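Local atomic coordinates of GCN5-related N-acetyltransferase (Kribbella flavida, PDB entry 4H89), a protein that probably transfers an acyl group, most likely acetyl, as a member of the GCN5-related N-acetyltransferase family. Residues 58-69 and 73-85. Numbering follows the deposited sequence. Where two conformers were deposited one is given.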
loop_
_atom_site.group_PDB
_atom_site.type_symbol
_atom_site.label_atom_id
_atom_site.label_comp_id
_atom_site.label_asym_id
_atom_site.label_seq_id
_atom_site.Cartn_x
_atom_site.Cartn_y
_atom_site.Cartn_z
ATOM N N PRO A 58 11.728 7.272 -9.538
ATOM C CA PRO A 58 11.690 6.178 -10.512
ATOM C C PRO A 58 10.379 6.146 -11.265
ATOM O O PRO A 58 9.363 5.869 -10.624
ATOM C CB PRO A 58 11.749 4.912 -9.625
ATOM C CG PRO A 58 11.059 5.340 -8.350
ATOM C CD PRO A 58 11.553 6.765 -8.155
ATOM N N GLN A 59 10.395 6.399 -12.580
ATOM C CA GLN A 59 9.231 6.132 -13.439
ATOM C C GLN A 59 7.953 6.658 -12.806
ATOM O O GLN A 59 7.032 5.906 -12.513
ATOM C CB GLN A 59 9.113 4.635 -13.708
ATOM C CG GLN A 59 10.227 4.079 -14.585
ATOM C CD GLN A 59 9.688 3.065 -15.548
ATOM O OE1 GLN A 59 9.384 1.954 -15.156
ATOM N NE2 GLN A 59 9.546 3.452 -16.823
ATOM N N SER A 60 7.947 7.957 -12.589
ATOM C CA SER A 60 6.859 8.635 -11.881
ATOM C C SER A 60 6.586 9.948 -12.558
ATOM O O SER A 60 7.429 10.481 -13.246
ATOM C CB SER A 60 7.293 8.886 -10.437
ATOM O OG SER A 60 7.454 7.648 -9.724
ATOM N N ARG A 61 5.373 10.472 -12.333
ATOM C CA ARG A 61 4.949 11.689 -13.003
ATOM C C ARG A 61 3.773 12.286 -12.274
ATOM O O ARG A 61 2.994 11.549 -11.669
ATOM C CB ARG A 61 4.606 11.364 -14.469
ATOM C CG ARG A 61 4.023 12.497 -15.326
ATOM C CD ARG A 61 3.994 12.014 -16.776
ATOM N NE ARG A 61 3.394 12.983 -17.677
ATOM C CZ ARG A 61 2.228 12.845 -18.288
ATOM N NH1 ARG A 61 1.488 11.784 -18.085
ATOM N NH2 ARG A 61 1.841 13.797 -19.077
ATOM N N THR A 62 3.676 13.616 -12.322
ATOM C CA THR A 62 2.481 14.325 -11.830
ATOM C C THR A 62 1.988 15.199 -12.945
ATOM O O THR A 62 2.776 15.887 -13.606
ATOM C CB THR A 62 2.820 15.133 -10.586
ATOM O OG1 THR A 62 3.408 14.275 -9.612
ATOM C CG2 THR A 62 1.603 15.857 -10.010
ATOM N N THR A 63 0.672 15.185 -13.158
ATOM C CA THR A 63 0.018 15.976 -14.181
ATOM C C THR A 63 -1.028 16.899 -13.590
ATOM O O THR A 63 -1.474 16.683 -12.460
ATOM C CB THR A 63 -0.688 15.093 -15.210
ATOM O OG1 THR A 63 -1.690 14.332 -14.555
ATOM C CG2 THR A 63 0.304 14.167 -15.885
ATOM N N VAL A 64 -1.393 17.887 -14.394
ATOM C CA VAL A 64 -2.575 18.718 -14.120
ATOM C C VAL A 64 -3.475 18.688 -15.336
ATOM O O VAL A 64 -2.997 18.581 -16.478
ATOM C CB VAL A 64 -2.265 20.168 -13.719
ATOM C CG1 VAL A 64 -1.688 20.228 -12.334
ATOM C CG2 VAL A 64 -1.369 20.839 -14.746
ATOM N N ALA A 65 -4.773 18.832 -15.081
ATOM C CA ALA A 65 -5.752 19.124 -16.127
ATOM C C ALA A 65 -6.045 20.629 -16.001
ATOM O O ALA A 65 -6.342 21.117 -14.904
ATOM C CB ALA A 65 -7.009 18.373 -15.868
ATOM N N VAL A 66 -5.953 21.347 -17.109
ATOM C CA VAL A 66 -6.123 22.756 -17.168
ATOM C C VAL A 66 -7.112 23.153 -18.226
ATOM O O VAL A 66 -7.251 22.508 -19.246
ATOM C CB VAL A 66 -4.800 23.481 -17.422
ATOM C CG1 VAL A 66 -3.846 23.379 -16.239
ATOM C CG2 VAL A 66 -4.154 23.107 -18.732
ATOM N N ASP A 67 -7.821 24.242 -17.958
ATOM C CA ASP A 67 -8.716 24.809 -18.954
ATOM C C ASP A 67 -7.947 25.751 -19.876
ATOM O O ASP A 67 -6.740 25.910 -19.754
ATOM C CB ASP A 67 -9.950 25.466 -18.295
ATOM C CG ASP A 67 -9.653 26.761 -17.615
ATOM O OD1 ASP A 67 -8.515 27.311 -17.700
ATOM O OD2 ASP A 67 -10.642 27.236 -16.967
ATOM N N ALA A 68 -8.664 26.440 -20.770
ATOM C CA ALA A 68 -7.988 27.253 -21.777
ATOM C C ALA A 68 -7.368 28.518 -21.211
ATOM O O ALA A 68 -6.562 29.134 -21.880
ATOM C CB ALA A 68 -8.933 27.594 -22.916
ATOM N N ASP A 69 -7.757 28.915 -19.994
ATOM C CA ASP A 69 -7.113 30.031 -19.307
ATOM C C ASP A 69 -5.914 29.587 -18.467
ATOM O O ASP A 69 -5.292 30.404 -17.813
ATOM C CB ASP A 69 -8.092 30.727 -18.367
ATOM C CG ASP A 69 -9.316 31.263 -19.074
ATOM O OD1 ASP A 69 -9.174 31.778 -20.213
ATOM O OD2 ASP A 69 -10.415 31.198 -18.472
ATOM N N LEU A 73 -7.847 22.313 -12.965
ATOM C CA LEU A 73 -9.140 21.685 -12.672
ATOM C C LEU A 73 -8.991 20.353 -11.931
ATOM O O LEU A 73 -9.946 19.815 -11.431
ATOM C CB LEU A 73 -9.857 21.406 -13.980
ATOM C CG LEU A 73 -10.045 22.614 -14.896
ATOM C CD1 LEU A 73 -10.737 22.163 -16.179
ATOM C CD2 LEU A 73 -10.857 23.694 -14.210
ATOM N N GLY A 74 -7.789 19.794 -11.942
ATOM C CA GLY A 74 -7.539 18.494 -11.366
ATOM C C GLY A 74 -6.075 18.108 -11.526
ATOM O O GLY A 74 -5.316 18.799 -12.217
ATOM N N SER A 75 -5.699 17.007 -10.885
ATOM C CA SER A 75 -4.314 16.579 -10.945
ATOM C C SER A 75 -4.242 15.081 -10.751
ATOM O O SER A 75 -5.122 14.463 -10.130
ATOM C CB SER A 75 -3.520 17.334 -9.864
ATOM O OG SER A 75 -2.145 17.003 -9.885
ATOM N N ALA A 76 -3.180 14.456 -11.269
ATOM C CA ALA A 76 -2.952 13.032 -11.079
ATOM C C ALA A 76 -1.473 12.835 -10.747
ATOM O O ALA A 76 -0.616 13.585 -11.210
ATOM C CB ALA A 76 -3.289 12.230 -12.307
ATOM N N ASN A 77 -1.185 11.785 -10.007
ATOM C CA ASN A 77 0.182 11.363 -9.951
ATOM C C ASN A 77 0.220 9.856 -10.139
ATOM O O ASN A 77 -0.761 9.143 -9.895
ATOM C CB ASN A 77 0.895 11.843 -8.696
ATOM C CG ASN A 77 0.493 11.074 -7.488
ATOM O OD1 ASN A 77 -0.408 10.211 -7.560
ATOM N ND2 ASN A 77 1.136 11.330 -6.417
HETATM N N MSE A 78 1.354 9.394 -10.652
HETATM C CA MSE A 78 1.519 8.044 -11.164
HETATM C C MSE A 78 2.939 7.611 -10.880
HETATM O O MSE A 78 3.876 8.412 -10.924
HETATM C CB MSE A 78 1.105 7.994 -12.653
HETATM C CG MSE A 78 1.989 8.896 -13.554
HETATM SE SE MSE A 78 0.951 9.638 -15.049
HETATM C CE MSE A 78 -0.036 10.768 -14.080
ATOM N N TYR A 79 3.116 6.308 -10.642
ATOM C CA TYR A 79 4.380 5.838 -10.064
ATOM C C TYR A 79 4.339 4.304 -10.058
ATOM O O TYR A 79 3.271 3.736 -10.168
ATOM C CB TYR A 79 4.521 6.376 -8.591
ATOM C CG TYR A 79 3.208 6.329 -7.837
ATOM C CD1 TYR A 79 2.747 5.181 -7.205
ATOM C CD2 TYR A 79 2.404 7.437 -7.795
ATOM C CE1 TYR A 79 1.481 5.137 -6.583
ATOM C CE2 TYR A 79 1.168 7.423 -7.178
ATOM C CZ TYR A 79 0.700 6.294 -6.580
ATOM O OH TYR A 79 -0.553 6.340 -5.993
ATOM N N PRO A 80 5.458 3.641 -9.816
ATOM C CA PRO A 80 5.387 2.192 -9.626
ATOM C C PRO A 80 4.627 1.853 -8.342
ATOM O O PRO A 80 4.840 2.500 -7.284
ATOM C CB PRO A 80 6.871 1.756 -9.548
ATOM C CG PRO A 80 7.633 2.919 -10.143
ATOM C CD PRO A 80 6.837 4.122 -9.764
ATOM N N ASN A 81 3.766 0.850 -8.369
ATOM C CA ASN A 81 2.976 0.517 -7.201
ATOM C C ASN A 81 3.801 -0.045 -6.082
ATOM O O ASN A 81 3.464 0.140 -4.931
ATOM C CB ASN A 81 1.848 -0.452 -7.529
ATOM C CG ASN A 81 0.736 -0.433 -6.474
ATOM O OD1 ASN A 81 0.374 0.639 -5.953
ATOM N ND2 ASN A 81 0.197 -1.589 -6.154
ATOM N N ARG A 82 4.848 -0.786 -6.436
ATOM C CA ARG A 82 5.756 -1.408 -5.504
ATOM C C ARG A 82 7.145 -1.331 -6.135
ATOM O O ARG A 82 7.279 -1.242 -7.322
ATOM C CB ARG A 82 5.391 -2.910 -5.277
ATOM C CG ARG A 82 4.060 -3.041 -4.563
ATOM C CD ARG A 82 3.548 -4.456 -4.314
ATOM N NE ARG A 82 2.649 -4.367 -3.140
ATOM C CZ ARG A 82 1.322 -4.309 -3.176
ATOM N NH1 ARG A 82 0.664 -4.117 -2.036
ATOM N NH2 ARG A 82 0.632 -4.516 -4.310
ATOM N N PRO A 83 8.172 -1.355 -5.301
ATOM C CA PRO A 83 9.531 -1.276 -5.828
ATOM C C PRO A 83 10.045 -2.628 -6.259
ATOM O O PRO A 83 9.404 -3.660 -6.089
ATOM C CB PRO A 83 10.325 -0.760 -4.625
ATOM C CG PRO A 83 9.596 -1.325 -3.460
ATOM C CD PRO A 83 8.126 -1.284 -3.846
ATOM N N GLY A 84 11.244 -2.618 -6.811
ATOM C CA GLY A 84 11.940 -3.848 -7.136
ATOM C C GLY A 84 11.136 -4.799 -8.000
ATOM O O GLY A 84 10.697 -4.467 -9.094
ATOM N N PRO A 85 10.902 -6.026 -7.483
ATOM C CA PRO A 85 10.227 -7.015 -8.309
ATOM C C PRO A 85 8.741 -6.780 -8.496
ATOM O O PRO A 85 8.104 -7.538 -9.201
ATOM C CB PRO A 85 10.498 -8.321 -7.564
ATOM C CG PRO A 85 10.609 -7.915 -6.139
ATOM C CD PRO A 85 11.303 -6.584 -6.190
#
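Arg-61 to Ala-65 pair with Gly-74 to Met-78 as the two arms of an antiparallel beta hairpin inside the mixed central sheet, strand 10-13 flanking one arm and strand 89-96 the other. Arg-61 with Met-78 and Thr-63 with Ala-76 are hydrogen-bonded pairs, and the N-H of Thr-63 reaches Ala-76 O nearly straight, at 166°. Near the turn, Leu-73 N gives a 2.7 Å bond to Ala-65 O while Gly-74 O accepts from Ala-65 N; two residues thus oppose one, a classic beta bulge. Thr-63 O is gripped twice: Ala-76 N comes from above its carbonyl plane, and a chi1 of -178° swings Ser-75 OG away from its own backbone N to lie 2.7 Å from Thr-63 O, nearly in line with the C=O. That small buried hydroxyl also bonds Trp-51 NE1.

On the face turned to helix 105-119, Arg-61 and selenomethionine Met-78 run side by side, CB to CG 3.7 Å. The bent Met-78 chain brings CE to 3.9 Å from Thr-63 CG2, and this same methyl lies over the centre of one face of the Arg-61 guanidinium, whose NE and NH1 form salt bridges with Asp-13 and Asp-112. On the other face, Thr-62 OG1 rests 3.6 Å from Asn-77 CB and bonds Thr-53.

At the open end, Ser-60 OG bonds Pro-58 O at 2.8 Å and rests on Tyr-79 CB. An alanine here is likely to leave the Pro-58 carbonyl without this mate and a small gap beside Tyr-79. Pro-80, lacking an N-H, ends the pairing: its CD lies 3.3 Å from Gln-59 O, which is buried without a partner. The hairpin supplies the middle two strands of the antiparallel run 10-13, 61-66, 72-80, 89-96, the N-terminal half of the GNAT-fold sheet.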